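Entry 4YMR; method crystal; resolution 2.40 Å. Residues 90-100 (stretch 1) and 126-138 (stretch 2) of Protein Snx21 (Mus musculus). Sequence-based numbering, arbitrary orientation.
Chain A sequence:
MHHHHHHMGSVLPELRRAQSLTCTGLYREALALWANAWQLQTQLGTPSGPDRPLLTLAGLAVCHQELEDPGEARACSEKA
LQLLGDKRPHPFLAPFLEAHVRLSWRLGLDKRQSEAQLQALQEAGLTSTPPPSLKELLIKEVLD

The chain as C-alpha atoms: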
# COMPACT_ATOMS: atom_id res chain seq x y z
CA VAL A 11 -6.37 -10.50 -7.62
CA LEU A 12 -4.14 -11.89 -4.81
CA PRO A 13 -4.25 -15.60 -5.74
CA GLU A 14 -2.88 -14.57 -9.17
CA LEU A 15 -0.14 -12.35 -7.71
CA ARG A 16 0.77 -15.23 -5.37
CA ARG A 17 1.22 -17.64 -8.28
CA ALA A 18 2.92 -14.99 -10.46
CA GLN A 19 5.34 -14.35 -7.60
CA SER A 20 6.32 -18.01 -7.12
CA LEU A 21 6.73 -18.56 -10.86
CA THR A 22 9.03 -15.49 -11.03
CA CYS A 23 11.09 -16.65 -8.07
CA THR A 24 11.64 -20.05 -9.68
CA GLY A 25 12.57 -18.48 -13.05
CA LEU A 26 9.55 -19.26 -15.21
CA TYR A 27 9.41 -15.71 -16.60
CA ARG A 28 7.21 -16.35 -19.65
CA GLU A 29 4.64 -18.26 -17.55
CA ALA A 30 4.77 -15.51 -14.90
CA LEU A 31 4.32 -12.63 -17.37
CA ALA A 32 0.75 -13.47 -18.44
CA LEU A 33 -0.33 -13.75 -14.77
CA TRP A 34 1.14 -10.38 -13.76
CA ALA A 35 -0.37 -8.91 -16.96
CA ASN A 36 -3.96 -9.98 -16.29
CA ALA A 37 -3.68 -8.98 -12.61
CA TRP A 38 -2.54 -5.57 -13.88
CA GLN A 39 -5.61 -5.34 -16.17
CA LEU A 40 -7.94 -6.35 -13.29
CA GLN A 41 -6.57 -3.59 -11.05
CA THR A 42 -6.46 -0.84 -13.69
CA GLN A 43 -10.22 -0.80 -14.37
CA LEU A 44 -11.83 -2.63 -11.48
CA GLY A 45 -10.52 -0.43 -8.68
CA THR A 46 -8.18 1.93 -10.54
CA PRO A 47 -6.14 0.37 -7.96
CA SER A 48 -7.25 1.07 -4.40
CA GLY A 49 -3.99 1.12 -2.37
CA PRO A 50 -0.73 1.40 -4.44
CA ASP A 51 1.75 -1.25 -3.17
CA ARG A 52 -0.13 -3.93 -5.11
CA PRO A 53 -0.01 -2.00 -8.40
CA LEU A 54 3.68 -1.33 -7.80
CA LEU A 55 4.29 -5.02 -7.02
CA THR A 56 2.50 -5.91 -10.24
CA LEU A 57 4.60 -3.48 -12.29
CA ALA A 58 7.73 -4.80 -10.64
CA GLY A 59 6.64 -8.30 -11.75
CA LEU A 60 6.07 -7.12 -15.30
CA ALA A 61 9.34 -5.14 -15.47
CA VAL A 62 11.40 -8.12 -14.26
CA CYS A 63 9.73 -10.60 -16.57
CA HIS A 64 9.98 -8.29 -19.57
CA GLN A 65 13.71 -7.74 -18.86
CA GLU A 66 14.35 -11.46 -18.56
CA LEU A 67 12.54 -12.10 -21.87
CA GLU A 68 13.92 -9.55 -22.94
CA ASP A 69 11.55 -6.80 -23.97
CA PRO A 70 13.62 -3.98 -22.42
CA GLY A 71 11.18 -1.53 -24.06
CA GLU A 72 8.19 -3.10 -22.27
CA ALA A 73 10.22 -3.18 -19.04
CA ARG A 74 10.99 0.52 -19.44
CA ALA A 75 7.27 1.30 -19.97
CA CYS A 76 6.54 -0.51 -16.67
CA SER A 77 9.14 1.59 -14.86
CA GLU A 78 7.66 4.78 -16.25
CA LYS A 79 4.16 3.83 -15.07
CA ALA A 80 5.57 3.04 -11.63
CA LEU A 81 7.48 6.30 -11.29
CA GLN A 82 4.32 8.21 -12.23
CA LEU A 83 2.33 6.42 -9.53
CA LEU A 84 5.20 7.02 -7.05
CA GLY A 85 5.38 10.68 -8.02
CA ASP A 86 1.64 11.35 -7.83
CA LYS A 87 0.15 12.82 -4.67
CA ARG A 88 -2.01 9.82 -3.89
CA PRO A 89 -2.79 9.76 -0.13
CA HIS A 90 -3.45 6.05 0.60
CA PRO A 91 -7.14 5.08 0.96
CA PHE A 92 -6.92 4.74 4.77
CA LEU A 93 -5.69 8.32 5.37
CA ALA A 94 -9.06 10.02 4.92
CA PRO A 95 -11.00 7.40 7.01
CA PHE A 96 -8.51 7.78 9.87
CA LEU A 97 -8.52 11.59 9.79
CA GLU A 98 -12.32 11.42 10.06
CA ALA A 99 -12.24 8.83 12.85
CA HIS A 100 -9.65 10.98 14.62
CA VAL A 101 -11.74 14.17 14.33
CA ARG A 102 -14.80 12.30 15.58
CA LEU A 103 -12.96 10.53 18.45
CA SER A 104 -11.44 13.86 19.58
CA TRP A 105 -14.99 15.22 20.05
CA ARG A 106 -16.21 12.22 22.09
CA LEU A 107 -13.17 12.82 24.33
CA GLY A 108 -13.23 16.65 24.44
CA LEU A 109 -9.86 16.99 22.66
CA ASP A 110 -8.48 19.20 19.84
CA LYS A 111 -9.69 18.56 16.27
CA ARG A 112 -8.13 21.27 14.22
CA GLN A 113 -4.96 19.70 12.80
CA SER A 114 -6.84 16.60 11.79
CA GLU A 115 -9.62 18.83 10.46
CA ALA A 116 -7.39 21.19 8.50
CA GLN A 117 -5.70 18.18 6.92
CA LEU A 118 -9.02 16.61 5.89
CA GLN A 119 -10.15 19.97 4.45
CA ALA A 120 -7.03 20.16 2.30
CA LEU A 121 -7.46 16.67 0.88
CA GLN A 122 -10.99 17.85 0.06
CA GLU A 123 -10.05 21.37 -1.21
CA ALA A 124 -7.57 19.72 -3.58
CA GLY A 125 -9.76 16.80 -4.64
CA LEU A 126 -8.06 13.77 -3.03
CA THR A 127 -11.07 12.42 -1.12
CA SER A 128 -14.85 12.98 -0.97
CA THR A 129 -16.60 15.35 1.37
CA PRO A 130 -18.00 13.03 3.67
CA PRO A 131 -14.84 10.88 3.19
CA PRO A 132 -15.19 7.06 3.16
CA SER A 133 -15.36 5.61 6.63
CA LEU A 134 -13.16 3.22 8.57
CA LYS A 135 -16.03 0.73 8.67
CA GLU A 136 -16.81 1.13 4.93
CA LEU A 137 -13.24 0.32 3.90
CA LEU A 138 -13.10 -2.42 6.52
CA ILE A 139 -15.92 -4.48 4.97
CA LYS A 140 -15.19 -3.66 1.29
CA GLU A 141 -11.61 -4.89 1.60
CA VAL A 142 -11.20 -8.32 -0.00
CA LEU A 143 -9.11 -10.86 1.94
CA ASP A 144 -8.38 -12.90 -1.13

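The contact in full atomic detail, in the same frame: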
# COMPACT_ATOMS: atom_id res chain seq x y z
N HIS A 90 -3.16 7.35 -0.04
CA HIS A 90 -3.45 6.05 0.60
C HIS A 90 -4.88 6.08 1.13
O HIS A 90 -5.26 6.97 1.90
CB HIS A 90 -2.45 5.65 1.71
CG HIS A 90 -2.56 4.22 2.16
ND1 HIS A 90 -3.73 3.65 2.60
CD2 HIS A 90 -1.61 3.26 2.26
CE1 HIS A 90 -3.52 2.39 2.93
NE2 HIS A 90 -2.24 2.13 2.74
N PRO A 91 -5.69 5.09 0.71
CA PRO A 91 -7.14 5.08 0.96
C PRO A 91 -7.46 5.24 2.44
O PRO A 91 -8.43 5.92 2.72
CB PRO A 91 -7.58 3.70 0.45
CG PRO A 91 -6.32 2.90 0.30
CD PRO A 91 -5.26 3.90 -0.04
N PHE A 92 -6.66 4.67 3.33
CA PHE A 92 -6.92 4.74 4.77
C PHE A 92 -6.61 6.09 5.45
O PHE A 92 -6.89 6.24 6.63
CB PHE A 92 -6.19 3.62 5.50
CG PHE A 92 -7.03 2.39 5.68
CD1 PHE A 92 -8.28 2.47 6.28
CD2 PHE A 92 -6.58 1.15 5.23
CE1 PHE A 92 -9.07 1.35 6.45
CE2 PHE A 92 -7.36 0.02 5.39
CZ PHE A 92 -8.61 0.11 6.00
N LEU A 93 -6.05 7.06 4.73
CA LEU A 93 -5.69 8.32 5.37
C LEU A 93 -6.92 9.19 5.67
O LEU A 93 -7.04 9.78 6.76
CB LEU A 93 -4.64 9.10 4.56
CG LEU A 93 -4.40 10.52 5.09
CD1 LEU A 93 -3.76 10.48 6.49
CD2 LEU A 93 -3.58 11.40 4.15
N ALA A 94 -7.82 9.28 4.70
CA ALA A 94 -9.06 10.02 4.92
C ALA A 94 -9.97 9.39 6.01
O ALA A 94 -10.48 10.12 6.85
CB ALA A 94 -9.82 10.24 3.60
N PRO A 95 -10.17 8.06 5.99
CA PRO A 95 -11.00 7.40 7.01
C PRO A 95 -10.46 7.54 8.43
O PRO A 95 -11.24 7.65 9.39
CB PRO A 95 -10.97 5.93 6.59
CG PRO A 95 -10.73 5.96 5.15
CD PRO A 95 -9.87 7.13 4.89
N PHE A 96 -9.14 7.54 8.57
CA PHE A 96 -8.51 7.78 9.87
C PHE A 96 -8.58 9.24 10.34
O PHE A 96 -8.87 9.49 11.51
CB PHE A 96 -7.09 7.21 9.94
CG PHE A 96 -7.05 5.75 10.29
CD1 PHE A 96 -7.43 5.31 11.56
CD2 PHE A 96 -6.63 4.81 9.37
CE1 PHE A 96 -7.40 3.95 11.88
CE2 PHE A 96 -6.61 3.47 9.67
CZ PHE A 96 -6.99 3.04 10.93
N LEU A 97 -8.33 10.19 9.44
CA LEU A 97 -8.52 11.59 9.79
C LEU A 97 -9.93 11.80 10.34
O LEU A 97 -10.09 12.37 11.41
CB LEU A 97 -8.22 12.54 8.62
CG LEU A 97 -6.73 12.67 8.27
CD1 LEU A 97 -6.49 13.56 7.06
CD2 LEU A 97 -5.89 13.18 9.45
N GLU A 98 -10.93 11.28 9.63
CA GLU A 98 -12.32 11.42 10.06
C GLU A 98 -12.58 10.74 11.41
O GLU A 98 -13.24 11.31 12.29
CB GLU A 98 -13.28 10.89 8.97
CG GLU A 98 -14.74 10.76 9.41
CD GLU A 98 -15.40 12.10 9.66
OE1 GLU A 98 -15.35 12.98 8.77
OE2 GLU A 98 -15.98 12.30 10.76
N ALA A 99 -12.05 9.54 11.59
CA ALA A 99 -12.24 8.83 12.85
C ALA A 99 -11.54 9.57 13.98
O ALA A 99 -12.02 9.59 15.11
CB ALA A 99 -11.73 7.40 12.73
N HIS A 100 -10.40 10.17 13.66
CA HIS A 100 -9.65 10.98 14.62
C HIS A 100 -10.35 12.28 15.01
O HIS A 100 -10.31 12.68 16.18
CB HIS A 100 -8.25 11.30 14.10
CG HIS A 100 -7.30 11.80 15.14
ND1 HIS A 100 -7.03 13.14 15.31
CD2 HIS A 100 -6.59 11.14 16.09
CE1 HIS A 100 -6.17 13.29 16.31
NE2 HIS A 100 -5.88 12.10 16.79
N LEU A 126 -8.60 15.12 -3.26
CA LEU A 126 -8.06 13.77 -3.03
C LEU A 126 -8.96 12.78 -2.28
O LEU A 126 -8.64 11.59 -2.17
CB LEU A 126 -6.67 13.86 -2.38
CG LEU A 126 -5.76 14.71 -3.28
CD1 LEU A 126 -4.60 15.31 -2.51
CD2 LEU A 126 -5.27 13.89 -4.47
N THR A 127 -10.09 13.27 -1.77
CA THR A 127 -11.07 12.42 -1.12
C THR A 127 -12.43 13.13 -1.15
O THR A 127 -12.50 14.34 -1.34
CB THR A 127 -10.65 12.10 0.35
OG1 THR A 127 -11.32 10.92 0.81
CG2 THR A 127 -10.98 13.26 1.27
N SER A 128 -13.51 12.39 -0.95
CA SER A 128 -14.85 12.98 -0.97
C SER A 128 -15.15 13.79 0.28
O SER A 128 -14.65 13.47 1.36
CB SER A 128 -15.90 11.87 -1.12
OG SER A 128 -15.61 10.76 -0.30
N THR A 129 -15.94 14.86 0.17
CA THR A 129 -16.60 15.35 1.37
C THR A 129 -17.69 14.29 1.64
O THR A 129 -18.05 13.55 0.72
CB THR A 129 -17.04 16.84 1.26
OG1 THR A 129 -15.87 17.62 0.97
CG2 THR A 129 -17.59 17.34 2.59
N PRO A 130 -18.23 14.24 2.86
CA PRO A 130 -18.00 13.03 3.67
C PRO A 130 -17.03 12.03 3.02
O PRO A 130 -17.35 11.41 2.00
CB PRO A 130 -19.40 12.48 3.88
CG PRO A 130 -20.25 13.70 3.95
CD PRO A 130 -19.64 14.67 2.95
N PRO A 131 -15.84 11.87 3.61
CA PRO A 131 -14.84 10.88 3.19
C PRO A 131 -15.38 9.48 3.47
O PRO A 131 -16.31 9.35 4.25
CB PRO A 131 -13.64 11.19 4.08
CG PRO A 131 -14.22 11.88 5.29
CD PRO A 131 -15.42 12.63 4.80
N PRO A 132 -14.80 8.44 2.84
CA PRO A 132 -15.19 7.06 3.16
C PRO A 132 -14.92 6.80 4.63
O PRO A 132 -14.12 7.50 5.24
CB PRO A 132 -14.24 6.22 2.31
CG PRO A 132 -13.84 7.09 1.20
CD PRO A 132 -13.78 8.48 1.79
N SER A 133 -15.56 5.80 5.21
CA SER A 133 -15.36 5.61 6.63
C SER A 133 -14.49 4.40 6.89
O SER A 133 -14.26 3.58 5.99
CB SER A 133 -16.69 5.50 7.39
OG SER A 133 -17.26 4.23 7.20
N LEU A 134 -14.00 4.31 8.12
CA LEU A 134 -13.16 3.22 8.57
C LEU A 134 -13.90 1.90 8.39
O LEU A 134 -13.34 0.93 7.87
CB LEU A 134 -12.79 3.46 10.03
CG LEU A 134 -11.32 3.33 10.42
CD1 LEU A 134 -10.41 3.88 9.36
CD2 LEU A 134 -11.08 4.01 11.74
N LYS A 135 -15.16 1.89 8.78
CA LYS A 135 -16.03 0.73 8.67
C LYS A 135 -16.33 0.35 7.21
O LYS A 135 -16.34 -0.84 6.86
CB LYS A 135 -17.33 1.00 9.43
CG LYS A 135 -18.12 -0.24 9.84
CD LYS A 135 -19.00 0.08 11.05
CE LYS A 135 -19.77 -1.14 11.52
NZ LYS A 135 -20.88 -0.77 12.46
N GLU A 136 -16.59 1.35 6.37
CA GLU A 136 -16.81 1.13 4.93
C GLU A 136 -15.64 0.39 4.29
O GLU A 136 -15.83 -0.64 3.64
CB GLU A 136 -17.04 2.46 4.19
CG GLU A 136 -17.14 2.31 2.67
CD GLU A 136 -17.38 3.64 1.94
OE1 GLU A 136 -17.66 4.65 2.62
OE2 GLU A 136 -17.27 3.67 0.69
N LEU A 137 -14.44 0.91 4.49
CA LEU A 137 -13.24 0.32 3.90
C LEU A 137 -12.93 -1.03 4.54
O LEU A 137 -12.42 -1.93 3.88
CB LEU A 137 -12.05 1.26 4.02
CG LEU A 137 -11.84 2.13 2.78
CD1 LEU A 137 -13.05 2.98 2.51
CD2 LEU A 137 -10.61 3.00 2.94
N LEU A 138 -13.26 -1.16 5.82
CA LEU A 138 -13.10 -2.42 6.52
C LEU A 138 -13.82 -3.57 5.82
O LEU A 138 -13.20 -4.57 5.49
CB LEU A 138 -13.58 -2.29 7.96
CG LEU A 138 -13.06 -3.38 8.90
CD1 LEU A 138 -11.53 -3.49 8.76
CD2 LEU A 138 -13.46 -3.06 10.33
O HOH W 1 -14.15 7.31 9.70

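The most distinctive feature of this contact is a methyl group set almost exactly on the axis of an aromatic ring: Leu134 CD1 lies 3.6 Å from the centroid of the Phe96 ring (CG, CD1, CD2, CE1, CE2 and CZ), only 3° off the ring normal. This is the geometry of a CH-pi interaction, in which a weakly polarised C-H meets the electron-rich face. No direct hydrogen bond joins the two stretches, so the 549 Å² buried between them depends largely on such apolar packing.

The backbones approach most closely just before the second helix begins, where Pro95 CA and Ser133 CA are 4.7 Å apart; Ala94 CA and Pro131 CA stand 6.1 Å apart. Helices 93-100 and 134-138 then run in broadly opposing directions, at 146°, with their axes 9.5 Å apart at closest approach.

Leu134 is the hub and has the largest covered area, 109 Å². Its CA-to-CB bond points sideways, but the side chain, with chi1 of -131° lying between wells, brings its end closer to stretch 1. Leu134 CD1 packs 3.5 Å from Pro95 CB and 4.0 Å from Phe92 CD1, while Leu134 CD2 reaches Ala99 CB at 3.6 Å and Phe96 CE1 at 3.7 Å. One turn nearer the C-terminus, Leu137 extends the apolar surface. Its CD2 lies over one face of the Phe92 ring and 3.7 Å from Pro95 CG, and its CB is 3.8 Å from Phe92 CE1.

Ahead of the second helix, smaller groups meet. Ala94 CB sits 4.0 Å from Pro131 CB and 3.2 Å from Thr127 OG1, the latter a close approach without a hydrogen bond. Glu98 OE1 lies 3.8 Å from Pro131 CG, so this acidic side chain meets the proline ring by van der Waals contact.

Polar chemistry across the contact is modest. Pro95 CA approaches Pro132 O at 3.6 Å, with an angle of 129° at the hydrogen, consistent with a CA-H...O contact. Water 1 bridges the backbones: its oxygen donates to Pro95 O at 2.9 Å and accepts a weak bond from Leu134 N at 3.4 Å.

Each stretch also has a local capping bond. Phe92 N donates to His90 ND1 (3.2 Å, N-H...acceptor angle 161°) in the turn leading into the first helix. Glu136 N donates to Ser133 OG (3.1 Å, 163°), placing Ser133 as the N-cap of the second helix. Both bonds satisfy backbone amides near the helix starts, where the regular helical pattern lacks preceding carbonyl acceptors.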